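Local atomic coordinates of GCN5-related N-acetyltransferase (Arthrobacter sp., PDB entry 2R1I), a protein that probably transfers an acetyl group from acetyl-CoA to an amine, as GCN5-related N-acetyltransferases do. Residues A[37-41]-A[53-58]; A[84-88]-A[125-129]. One frame throughout, in Å; residues are numbered along the deposited sequence.

Contact 1 of 2, residues A[37-41]-A[53-58]; sequences AQMLH and GTDELA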
ATOM      1  N   ALA A  37      -0.577 -19.526  -9.805  1.00 25.65           N
ATOM      2  CA  ALA A  37       0.680 -19.218 -10.515  1.00 25.59           C
ATOM      3  C   ALA A  37       0.463 -19.131 -12.022  1.00 25.19           C
ATOM      4  O   ALA A  37       0.877 -18.164 -12.670  1.00 26.61           O
ATOM      5  CB  ALA A  37       1.757 -20.247 -10.193  1.00 25.52           C
ATOM      6  N   GLN A  38      -0.227 -20.116 -12.566  1.00 25.46           N
ATOM      7  CA  GLN A  38      -0.497 -20.179 -14.003  1.00 28.10           C
ATOM      8  C   GLN A  38      -1.440 -19.081 -14.466  1.00 28.84           C
ATOM      9  O   GLN A  38      -1.199 -18.449 -15.517  1.00 28.30           O
ATOM     10  CB  GLN A  38      -1.091 -21.531 -14.368  1.00 29.22           C
ATOM     11  CG  GLN A  38      -1.181 -21.799 -15.852  1.00 30.54           C
ATOM     12  CD  GLN A  38       0.197 -21.916 -16.524  1.00 35.82           C
ATOM     13  OE1 GLN A  38       1.015 -22.784 -16.174  1.00 35.55           O
ATOM     14  NE2 GLN A  38       0.454 -21.038 -17.488  1.00 36.32           N
HETATM   15  N   MSE A  39      -2.479 -18.801 -13.690  1.00 26.72           N
HETATM   16  CA  MSE A  39      -3.341 -17.671 -13.997  1.00 28.49           C
HETATM   17  C   MSE A  39      -2.619 -16.324 -13.996  1.00 27.06           C
HETATM   18  O   MSE A  39      -2.833 -15.508 -14.922  1.00 29.87           O
HETATM   19  CB  MSE A  39      -4.531 -17.625 -13.058  1.00 27.67           C
HETATM   20  CG  MSE A  39      -5.398 -18.846 -13.153  1.00 28.42           C
HETATM   21 SE   MSE A  39      -6.785 -18.739 -11.818  0.75 28.88          SE
HETATM   22  CE  MSE A  39      -7.586 -17.052 -12.668  1.00 22.65           C
ATOM     23  N   LEU A  40      -1.765 -16.092 -13.005  1.00 28.28           N
ATOM     24  CA  LEU A  40      -1.010 -14.832 -12.924  1.00 26.86           C
ATOM     25  C   LEU A  40      -0.057 -14.697 -14.102  1.00 30.50           C
ATOM     26  O   LEU A  40       0.090 -13.615 -14.694  1.00 31.60           O
ATOM     27  CB  LEU A  40      -0.206 -14.764 -11.646  1.00 27.11           C
ATOM     28  CG  LEU A  40      -0.961 -14.536 -10.332  1.00 27.63           C
ATOM     29  CD1 LEU A  40      -0.052 -14.625  -9.147  1.00 29.24           C
ATOM     30  CD2 LEU A  40      -1.723 -13.165 -10.365  1.00 30.40           C
ATOM     31  N   HIS A  41       0.556 -15.811 -14.441  1.00 29.91           N
ATOM     32  CA  HIS A  41       1.454 -15.874 -15.593  1.00 29.59           C
ATOM     33  C   HIS A  41       0.719 -15.553 -16.889  1.00 30.10           C
ATOM     34  O   HIS A  41       1.161 -14.691 -17.689  1.00 33.60           O
ATOM     35  CB  HIS A  41       2.129 -17.254 -15.684  1.00 30.77           C
ATOM     36  CG  HIS A  41       3.192 -17.318 -16.738  1.00 34.27           C
ATOM     37  ND1 HIS A  41       4.516 -17.054 -16.466  1.00 35.88           N
ATOM     38  CD2 HIS A  41       3.117 -17.557 -18.070  1.00 31.51           C
ATOM     39  CE1 HIS A  41       5.218 -17.152 -17.582  1.00 37.07           C
ATOM     40  NE2 HIS A  41       4.394 -17.451 -18.568  1.00 31.61           N
ATOM     41  N   GLY A  53       8.494 -16.932 -13.958  1.00 29.44           N
ATOM     42  CA  GLY A  53       7.989 -18.213 -14.343  1.00 29.47           C
ATOM     43  C   GLY A  53       7.054 -18.815 -13.313  1.00 28.88           C
ATOM     44  O   GLY A  53       7.005 -18.367 -12.155  1.00 27.85           O
ATOM     45  N   THR A  54       6.293 -19.815 -13.736  1.00 29.33           N
ATOM     46  CA  THR A  54       5.315 -20.430 -12.851  1.00 29.39           C
ATOM     47  C   THR A  54       5.998 -21.218 -11.709  1.00 30.82           C
ATOM     48  O   THR A  54       5.407 -21.337 -10.658  1.00 31.69           O
ATOM     49  CB  THR A  54       4.215 -21.272 -13.617  1.00 29.84           C
ATOM     50  OG1 THR A  54       4.820 -22.380 -14.297  1.00 28.17           O
ATOM     51  CG2 THR A  54       3.459 -20.455 -14.632  1.00 30.92           C
ATOM     52  N   ASP A  55       7.224 -21.726 -11.868  1.00 28.15           N
ATOM     53  CA  ASP A  55       7.912 -22.387 -10.732  1.00 28.84           C
ATOM     54  C   ASP A  55       8.126 -21.376  -9.589  1.00 28.39           C
ATOM     55  O   ASP A  55       7.818 -21.691  -8.433  1.00 28.92           O
ATOM     56  CB  ASP A  55       9.264 -23.000 -11.130  1.00 31.34           C
ATOM     57  CG  ASP A  55       9.122 -24.314 -11.863  1.00 33.96           C
ATOM     58  OD1 ASP A  55       7.986 -24.813 -11.999  1.00 41.78           O
ATOM     59  OD2 ASP A  55      10.159 -24.881 -12.306  1.00 40.01           O
ATOM     60  N   GLU A  56       8.651 -20.194  -9.923  1.00 28.77           N
ATOM     61  CA  GLU A  56       8.889 -19.119  -8.948  1.00 28.87           C
ATOM     62  C   GLU A  56       7.589 -18.639  -8.288  1.00 28.20           C
ATOM     63  O   GLU A  56       7.510 -18.497  -7.027  1.00 27.43           O
ATOM     64  CB  GLU A  56       9.626 -17.927  -9.563  1.00 28.90           C
ATOM     65  CG  GLU A  56       9.866 -16.803  -8.587  1.00 32.30           C
ATOM     66  CD  GLU A  56      10.506 -15.564  -9.219  1.00 38.37           C
ATOM     67  OE1 GLU A  56      11.208 -15.744 -10.230  1.00 42.13           O
ATOM     68  OE2 GLU A  56      10.244 -14.412  -8.710  1.00 44.96           O
ATOM     69  N   LEU A  57       6.580 -18.391  -9.118  1.00 28.22           N
ATOM     70  CA  LEU A  57       5.286 -17.890  -8.616  1.00 28.67           C
ATOM     71  C   LEU A  57       4.639 -18.929  -7.714  1.00 27.19           C
ATOM     72  O   LEU A  57       4.130 -18.584  -6.640  1.00 24.37           O
ATOM     73  CB  LEU A  57       4.326 -17.515  -9.783  1.00 26.92           C
ATOM     74  CG  LEU A  57       4.666 -16.258 -10.571  1.00 28.48           C
ATOM     75  CD1 LEU A  57       3.788 -16.190 -11.778  1.00 25.81           C
ATOM     76  CD2 LEU A  57       4.507 -14.993  -9.729  1.00 27.67           C
ATOM     77  N   ALA A  58       4.605 -20.174  -8.163  1.00 27.36           N
ATOM     78  CA  ALA A  58       4.006 -21.269  -7.370  1.00 26.32           C
ATOM     79  C   ALA A  58       4.685 -21.421  -6.003  1.00 27.18           C
ATOM     80  O   ALA A  58       4.024 -21.612  -5.024  1.00 26.33           O
ATOM     81  CB  ALA A  58       4.024 -22.586  -8.116  1.00 30.08           C
TER
HETATM   82  O   HOH W   1       3.597 -23.690 -16.257  1.00 38.80           O
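Between these two consecutive helices, most of the buried surface belongs to T54, A37 and L57. A37 CB sits 3.5 Å from the backbone N of A58 and 3.8 Å from L57 CB, so the methyl leaves room for the backbone of the second helix. The two short helical segments pass at 8.9 Å between axes, at 125°. L57 leans on the first helix: its CD1 lies 3.6 Å from A37 O and 4.2 Å from L40 CB. T54 works nearer the surface, its CG2 packing 3.6 Å from H41 CB. Its hydroxyl shares a water with Q38, OG1 and Q38 OE1 each lying 2.7 Å from it, while Q38 NE2 hydrogen-bonds D42. No direct hydrogen bond crosses. H41 ND1 instead is hydrogen-bonded to P52 O, tying the first helix to the loop just ahead of G53, the N-cap residue. V91 and W92 of the second subunit pack on L57 and L40. This is the pair of helices between the first two strands of the GNAT fold.

Contact 2 of 2, residues A[84-88]-A[125-129]; sequences VLSFR and LVRSR. With EDO (1,2-ethanediol), chain E.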
ATOM      1  N   VAL A  84      -6.259 -10.250  -5.920  1.00 25.16           N
ATOM      2  CA  VAL A  84      -5.130 -10.327  -4.972  1.00 23.44           C
ATOM      3  C   VAL A  84      -5.259  -9.140  -4.033  1.00 26.98           C
ATOM      4  O   VAL A  84      -5.262  -7.977  -4.506  1.00 25.26           O
ATOM      5  CB  VAL A  84      -3.745 -10.322  -5.662  1.00 24.14           C
ATOM      6  CG1 VAL A  84      -2.642 -10.474  -4.639  1.00 24.87           C
ATOM      7  CG2 VAL A  84      -3.673 -11.470  -6.660  1.00 25.35           C
ATOM      8  N   LEU A  85      -5.373  -9.474  -2.755  1.00 24.70           N
ATOM      9  CA  LEU A  85      -5.494  -8.492  -1.646  1.00 24.17           C
ATOM     10  C   LEU A  85      -4.299  -8.563  -0.764  1.00 24.40           C
ATOM     11  O   LEU A  85      -3.900  -9.649  -0.375  1.00 25.77           O
ATOM     12  CB  LEU A  85      -6.699  -8.764  -0.781  1.00 24.89           C
ATOM     13  CG  LEU A  85      -8.054  -8.526  -1.447  1.00 30.19           C
ATOM     14  CD1 LEU A  85      -9.189  -9.274  -0.724  1.00 34.44           C
ATOM     15  CD2 LEU A  85      -8.344  -7.020  -1.476  1.00 35.05           C
ATOM     16  N   SER A  86      -3.735  -7.415  -0.359  1.00 23.70           N
ATOM     17  CA  SER A  86      -2.709  -7.397   0.663  1.00 23.64           C
ATOM     18  C   SER A  86      -3.203  -6.593   1.858  1.00 24.47           C
ATOM     19  O   SER A  86      -3.961  -5.655   1.691  1.00 24.77           O
ATOM     20  CB  SER A  86      -1.422  -6.787   0.128  1.00 26.10           C
ATOM     21  OG  SER A  86      -1.546  -5.448  -0.271  1.00 27.96           O
ATOM     22  N   PHE A  87      -2.735  -7.010   3.021  1.00 23.05           N
ATOM     23  CA  PHE A  87      -3.098  -6.409   4.318  1.00 20.91           C
ATOM     24  C   PHE A  87      -1.870  -5.928   5.030  1.00 25.60           C
ATOM     25  O   PHE A  87      -0.812  -6.574   4.984  1.00 25.81           O
ATOM     26  CB  PHE A  87      -3.783  -7.478   5.152  1.00 25.50           C
ATOM     27  CG  PHE A  87      -5.122  -7.891   4.627  1.00 26.39           C
ATOM     28  CD1 PHE A  87      -5.233  -8.848   3.633  1.00 27.16           C
ATOM     29  CD2 PHE A  87      -6.256  -7.260   5.088  1.00 28.51           C
ATOM     30  CE1 PHE A  87      -6.498  -9.166   3.125  1.00 27.39           C
ATOM     31  CE2 PHE A  87      -7.493  -7.552   4.614  1.00 27.69           C
ATOM     32  CZ  PHE A  87      -7.626  -8.528   3.623  1.00 28.35           C
ATOM     33  N   ARG A  88      -2.011  -4.827   5.758  1.00 21.80           N
ATOM     34  CA  ARG A  88      -0.902  -4.283   6.534  1.00 22.91           C
ATOM     35  C   ARG A  88      -1.477  -3.475   7.704  1.00 23.49           C
ATOM     36  O   ARG A  88      -2.605  -2.961   7.629  1.00 24.46           O
ATOM     37  CB  ARG A  88      -0.027  -3.403   5.656  1.00 25.40           C
ATOM     38  CG  ARG A  88      -0.634  -2.066   5.286  1.00 24.51           C
ATOM     39  CD  ARG A  88       0.109  -1.300   4.199  1.00 23.79           C
ATOM     40  NE  ARG A  88      -0.408   0.052   4.065  1.00 25.98           N
ATOM     41  CZ  ARG A  88      -1.386   0.459   3.243  1.00 27.08           C
ATOM     42  NH1 ARG A  88      -2.037  -0.385   2.449  1.00 25.76           N
ATOM     43  NH2 ARG A  88      -1.708   1.739   3.214  1.00 26.29           N
ATOM     44  N   LEU A 125     -14.406  -9.523   2.654  0.50 29.00           N
ATOM     45  CA  LEU A 125     -13.269 -10.109   3.323  0.50 29.38           C
ATOM     46  C   LEU A 125     -12.484  -9.069   4.135  0.50 27.84           C
ATOM     47  O   LEU A 125     -12.118  -9.338   5.258  0.50 28.21           O
ATOM     48  CB  LEU A 125     -12.400 -10.832   2.312  0.50 30.27           C
ATOM     49  CG  LEU A 125     -11.370 -11.791   2.900  0.50 32.89           C
ATOM     50  CD1 LEU A 125     -11.318 -13.074   2.119  0.50 32.39           C
ATOM     51  CD2 LEU A 125     -10.057 -11.080   2.894  0.50 30.91           C
ATOM     52  N   VAL A 126     -12.272  -7.878   3.580  1.00 29.37           N
ATOM     53  CA  VAL A 126     -11.622  -6.790   4.310  1.00 27.44           C
ATOM     54  C   VAL A 126     -12.383  -6.427   5.590  1.00 27.88           C
ATOM     55  O   VAL A 126     -11.789  -6.327   6.678  1.00 26.90           O
ATOM     56  CB  VAL A 126     -11.357  -5.548   3.383  1.00 27.45           C
ATOM     57  CG1 VAL A 126     -10.804  -4.357   4.203  1.00 30.60           C
ATOM     58  CG2 VAL A 126     -10.429  -5.923   2.196  1.00 27.59           C
ATOM     59  N   ARG A 127     -13.708  -6.253   5.465  1.00 26.99           N
ATOM     60  CA  ARG A 127     -14.547  -5.981   6.633  1.00 27.73           C
ATOM     61  C   ARG A 127     -14.395  -7.081   7.686  1.00 27.54           C
ATOM     62  O   ARG A 127     -14.314  -6.779   8.881  1.00 29.65           O
ATOM     63  CB  ARG A 127     -16.027  -5.868   6.234  1.00 30.02           C
ATOM     64  CG  ARG A 127     -16.464  -4.475   5.767  1.00 38.54           C
ATOM     65  CD  ARG A 127     -18.050  -4.274   5.793  1.00 35.88           C
ATOM     66  NE  ARG A 127     -18.431  -3.142   4.937  1.00 40.54           N
ATOM     67  CZ  ARG A 127     -18.731  -3.234   3.636  1.00 58.15           C
ATOM     68  NH1 ARG A 127     -18.735  -4.418   3.003  1.00 58.10           N
ATOM     69  NH2 ARG A 127     -19.061  -2.126   2.957  1.00 52.75           N
ATOM     70  N   SER A 128     -14.389  -8.337   7.247  1.00 29.24           N
ATOM     71  CA  SER A 128     -14.286  -9.483   8.150  1.00 31.32           C
ATOM     72  C   SER A 128     -13.008  -9.460   8.948  1.00 34.07           C
ATOM     73  O   SER A 128     -12.986  -9.934  10.085  1.00 35.66           O
ATOM     74  CB  SER A 128     -14.413 -10.838   7.419  1.00 32.89           C
ATOM     75  OG  SER A 128     -13.220 -11.271   6.728  1.00 36.12           O
ATOM     76  N   ARG A 129     -11.958  -8.889   8.351  1.00 29.82           N
ATOM     77  CA  ARG A 129     -10.645  -8.747   9.011  1.00 29.60           C
ATOM     78  C   ARG A 129     -10.571  -7.496   9.928  1.00 29.91           C
ATOM     79  O   ARG A 129      -9.511  -7.157  10.495  1.00 29.47           O
ATOM     80  CB  ARG A 129      -9.547  -8.659   7.961  1.00 30.54           C
ATOM     81  CG  ARG A 129      -9.280  -9.881   7.160  1.00 28.18           C
ATOM     82  CD  ARG A 129      -8.448 -10.895   7.918  1.00 32.94           C
ATOM     83  NE  ARG A 129      -7.092 -10.389   8.118  1.00 28.74           N
ATOM     84  CZ  ARG A 129      -6.072 -10.630   7.303  1.00 28.60           C
ATOM     85  NH1 ARG A 129      -6.276 -11.343   6.219  1.00 29.28           N
ATOM     86  NH2 ARG A 129      -4.898 -10.073   7.558  1.00 34.79           N
TER
HETATM   87  C1  EDO E 174      -9.717  -4.419  14.521  1.00 61.31           C
HETATM   88  O1  EDO E 174     -10.685  -3.440  14.077  1.00 58.65           O
HETATM   89  C2  EDO E 174      -9.628  -5.526  13.467  1.00 65.85           C
HETATM   90  O2  EDO E 174      -8.509  -6.414  13.598  1.00 62.21           O
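F87 lies under the guanidinium of R129, which rests nearly flat on one face of its ring: R129 CZ is 4.0 Å from the ring centroid and 13° off the normal, with the planes 24° apart. This is a cation-pi stack, and it comes where the helix has just ended, so the arginine folds back over the strand's aromatic. Its polar end is also held from outside, NH1 being hydrogen-bonded to E68 O. The tip of the ring meets the helix proper, F87 CZ approaching L125 CD2 to 3.6 Å and V126 CG2 to 4.1 Å. Two residues back along the strand, L85 points to the same side and continues the apolar layer, its CD1 4.1 Å from L125 CD2. S86 and R88 belong to the other side of the sheet: S86 is hydrogen-bonded to D101, R88 forms a salt bridge with E135, and S86 packs on R88 of the second subunit, R88 on S86 of that subunit. Strand 81-88 runs between strands 70-75 and 97-104, and the end of helix 109-128 packs on one side of all three: L125 reaches L73, L125 and V126 meet L85 and F87, and V126 touches A98.

Overall arrangement
Contact 1 joins two helices adjacent in sequence, whereas contact 2 sets the end of a later helix against the central sheet, and the two share no element. Contact 2 is buried, its centre about 10 Å from the centre of the chain; contact 1 is partly buried, its own about 16 Å from it. Both rely on apolar packing without a direct hydrogen bond across, but the polar supplement differs: a water bridge at the exposed edge of contact 1, an arginine stacked on an aromatic in contact 2. Their centres are about 22 Å apart, yet L82, on the same strand as 84-88, touches L40. The second subunit reaches both, and its V91 packs on L57 in one and V84 in the other.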